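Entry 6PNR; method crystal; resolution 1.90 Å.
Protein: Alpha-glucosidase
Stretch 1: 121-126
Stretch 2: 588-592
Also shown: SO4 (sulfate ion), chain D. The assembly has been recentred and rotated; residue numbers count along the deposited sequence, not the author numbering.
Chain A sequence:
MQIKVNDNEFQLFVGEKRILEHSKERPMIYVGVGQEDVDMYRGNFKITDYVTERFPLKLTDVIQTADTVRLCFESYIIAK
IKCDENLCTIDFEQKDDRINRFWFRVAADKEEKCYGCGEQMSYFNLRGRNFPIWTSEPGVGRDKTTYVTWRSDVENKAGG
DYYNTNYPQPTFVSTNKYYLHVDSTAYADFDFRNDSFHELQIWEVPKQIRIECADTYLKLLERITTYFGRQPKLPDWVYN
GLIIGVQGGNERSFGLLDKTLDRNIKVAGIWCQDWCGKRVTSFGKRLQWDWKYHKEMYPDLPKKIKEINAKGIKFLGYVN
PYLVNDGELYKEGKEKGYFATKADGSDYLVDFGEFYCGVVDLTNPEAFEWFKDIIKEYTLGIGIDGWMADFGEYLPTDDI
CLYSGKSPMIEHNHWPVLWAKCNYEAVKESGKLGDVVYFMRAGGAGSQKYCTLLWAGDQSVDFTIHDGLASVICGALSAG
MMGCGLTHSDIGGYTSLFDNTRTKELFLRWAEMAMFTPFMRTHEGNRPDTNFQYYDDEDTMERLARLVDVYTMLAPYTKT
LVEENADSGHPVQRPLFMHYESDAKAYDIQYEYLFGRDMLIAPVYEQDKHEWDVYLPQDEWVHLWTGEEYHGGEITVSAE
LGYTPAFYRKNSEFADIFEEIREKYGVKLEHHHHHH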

# COMPACT_ATOMS: atom_id res chain seq x y z
N MET A 121 16.30 1.20 -10.12
CA MET A 121 16.94 0.03 -9.52
C MET A 121 16.17 -1.26 -9.76
O MET A 121 16.76 -2.34 -9.63
N SER A 122 14.89 -1.19 -10.11
CA SER A 122 14.08 -2.39 -10.34
C SER A 122 13.75 -2.63 -11.81
O SER A 122 13.85 -3.77 -12.28
N TYR A 123 13.35 -1.61 -12.56
CA TYR A 123 12.92 -1.81 -13.94
C TYR A 123 13.61 -0.81 -14.84
O TYR A 123 13.53 0.41 -14.62
N PHE A 124 14.30 -1.33 -15.85
CA PHE A 124 14.94 -0.51 -16.87
C PHE A 124 13.92 -0.06 -17.91
O PHE A 124 13.69 1.14 -18.09
N ASN A 125 13.27 -1.01 -18.58
CA ASN A 125 12.10 -0.68 -19.38
C ASN A 125 10.96 -0.25 -18.46
O ASN A 125 10.48 -1.05 -17.63
N LEU A 126 10.53 1.00 -18.60
CA LEU A 126 9.50 1.59 -17.77
C LEU A 126 8.09 1.20 -18.19
O LEU A 126 7.15 1.47 -17.43
N ASP A 588 14.70 -6.10 -23.95
CA ASP A 588 14.10 -6.66 -22.74
C ASP A 588 15.12 -7.06 -21.70
O ASP A 588 14.74 -7.54 -20.63
N ILE A 589 16.40 -6.90 -21.98
CA ILE A 589 17.46 -7.43 -21.14
C ILE A 589 18.00 -6.30 -20.26
O ILE A 589 18.41 -5.25 -20.76
N GLN A 590 18.00 -6.52 -18.94
CA GLN A 590 18.51 -5.49 -18.05
C GLN A 590 19.55 -5.99 -17.06
O GLN A 590 20.01 -5.19 -16.23
N TYR A 591 19.96 -7.26 -17.12
CA TYR A 591 21.03 -7.76 -16.27
C TYR A 591 22.24 -8.23 -17.08
O TYR A 591 23.13 -8.90 -16.54
N GLU A 592 22.31 -7.87 -18.35
CA GLU A 592 23.55 -7.87 -19.11
C GLU A 592 23.80 -6.45 -19.61
O GLU A 592 22.86 -5.68 -19.81

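Two loop segments of the alpha-glucosidase chain, at least 465 residues apart in sequence wherever they touch, meet over a small contact that buries 217 Å² in total. Neither has regular secondary structure, and no backbone-to-backbone hydrogen bond joins them; instead, one side chain, that of Gln590, reads the backbone of the other loop. Its CA-to-CB bond points toward stretch 1, and with chi1 p, chi2 t and chi3 at 52° the side chain delivers its amide to the peptide groups on both sides of Tyr123. NE2 of Gln590 donates to O of Ser122 at 2.9 Å (N-H...O angle 171°), while OE1 of Gln590 accepts from N of Phe124 at 3.0 Å (174°). Both bonds are nearly straight, and together they fix the orientation of the amide, since its donor faces a carbonyl and its acceptor an N-H group. Tyr123 lies between these two bonds in sequence, but its own CA-to-CB bond points away from stretch 2 (chi1 m); its CA comes within 3.7 Å of OE1 of Gln590.

Phe124 supplies the main apolar part of the contact. Its CA-to-CB bond points toward stretch 2, and with chi1 t the ring lies obliquely to CB of Gln590 and O of Ile589, the latter 4.2 Å from CD2 of Phe124. CB of Phe124 also sits 3.6 Å from OE1 of Gln590. The CA-to-CB bond of Ile589 points away (chi1 m, chi2 t), and it is the carbonyl that approaches the ring.

Four waters complete the polar network. Water 3 donates to OE1 of Gln590 (water O to OE1, 2.8 Å) and accepts from N of Asn125 (water O to N, 3.1 Å), giving OE1 a second donor and bridging to that N, which itself lies 4.4 Å from OE1 of Gln590. The CA-to-CB bond of Asn125 points toward stretch 2 with chi1 t, yet the side chain reaches it through water 4, which accepts from ND2 of Asn125 and donates to OD1 of Asp588, each 2.8 Å from the water O. The CA-to-CB bond of Asp588 points away from stretch 1, but the end of its side chain (chi1 m) comes nearer; OD1 of Asp588 and OG of Ser122 are also hydrogen-bonded elsewhere in the structure, and OD1 of Asn125 to a residue just outside the stretches.

The CA-to-CB bond of Tyr591 likewise points away, and with chi1 m the end of the side chain comes nearer. Its OH donates to water 1 (OH to water O, 2.8 Å), which donates in turn to O of Met121 (water O to O, 2.8 Å). The same OH accepts from water 2 (OH to water O, 2.7 Å), which also donates to O of Ser122 (water O to O, 3.0 Å). The Ser122 carbonyl thus receives both the Gln590 amide and a water.

A sulfate ion, probably from the crystallisation liquor, occupies two backbone donors of stretch 2: N of Gln590 donates to O1 of the sulfate at 2.8 Å and N of Tyr591 to its O4 at 3.1 Å. Sulfate O3 lies at the edge of the Tyr591 ring, near its plane.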

# COMPACT_ATOMS: atom_id res chain seq x y z
CB MET A 121 17.10 0.22 -8.00
CG MET A 121 17.69 1.59 -7.56
SD MET A 121 19.24 2.07 -8.39
CE MET A 121 20.35 0.79 -7.80
CB SER A 122 12.78 -2.32 -9.54
OG SER A 122 12.99 -2.51 -8.14
CB TYR A 123 11.40 -1.70 -14.06
CG TYR A 123 10.72 -2.70 -13.16
CD1 TYR A 123 10.82 -4.07 -13.40
CD2 TYR A 123 10.01 -2.28 -12.04
CE1 TYR A 123 10.21 -4.99 -12.55
CE2 TYR A 123 9.40 -3.18 -11.19
CZ TYR A 123 9.52 -4.53 -11.44
OH TYR A 123 8.91 -5.43 -10.59
CB PHE A 124 16.09 -1.32 -17.48
CG PHE A 124 16.87 -0.61 -18.55
CD1 PHE A 124 17.22 0.72 -18.43
CD2 PHE A 124 17.31 -1.32 -19.67
CE1 PHE A 124 17.97 1.36 -19.44
CE2 PHE A 124 18.06 -0.68 -20.68
CZ PHE A 124 18.38 0.66 -20.56
CB ASN A 125 11.68 -1.87 -20.25
CG ASN A 125 10.38 -1.63 -20.99
OD1 ASN A 125 9.97 -0.49 -21.21
ND2 ASN A 125 9.72 -2.72 -21.40
CB LEU A 126 9.62 3.12 -17.81
CG LEU A 126 11.03 3.67 -17.60
CD1 LEU A 126 11.02 5.17 -17.82
CD2 LEU A 126 11.54 3.32 -16.21
CB ASP A 588 13.24 -7.87 -23.08
CG ASP A 588 12.04 -7.52 -23.93
OD1 ASP A 588 11.40 -6.47 -23.66
OD2 ASP A 588 11.73 -8.29 -24.86
CB ILE A 589 18.58 -8.04 -21.99
CG1 ILE A 589 18.08 -9.37 -22.60
CG2 ILE A 589 19.85 -8.21 -21.16
CD1 ILE A 589 18.93 -9.88 -23.73
CB GLN A 590 17.34 -4.80 -17.31
CG GLN A 590 16.65 -5.67 -16.26
CD GLN A 590 15.60 -4.90 -15.47
OE1 GLN A 590 14.72 -4.26 -16.03
NE2 GLN A 590 15.70 -4.97 -14.14
CB TYR A 591 20.50 -8.87 -15.34
CG TYR A 591 19.39 -8.38 -14.42
CD1 TYR A 591 19.60 -7.33 -13.54
CD2 TYR A 591 18.13 -8.95 -14.46
CE1 TYR A 591 18.58 -6.87 -12.71
CE2 TYR A 591 17.11 -8.51 -13.62
CZ TYR A 591 17.34 -7.48 -12.75
OH TYR A 591 16.31 -7.03 -11.95
CB GLU A 592 23.50 -8.82 -20.33
CG GLU A 592 22.80 -10.16 -20.04
CD GLU A 592 22.86 -11.10 -21.22
OE1 GLU A 592 23.04 -10.62 -22.36
OE2 GLU A 592 22.72 -12.33 -21.01
S SO4 D . 17.41 -10.16 -18.17
O1 SO4 D . 16.69 -8.87 -18.18
O2 SO4 D . 16.98 -10.96 -19.33
O3 SO4 D . 17.07 -10.90 -16.95
O4 SO4 D . 18.87 -9.93 -18.24
O HOH W 1 16.93 -5.13 -9.95
O HOH W 2 13.63 -6.73 -12.02
O HOH W 3 13.68 -4.04 -18.59
O HOH W 4 10.81 -5.33 -21.14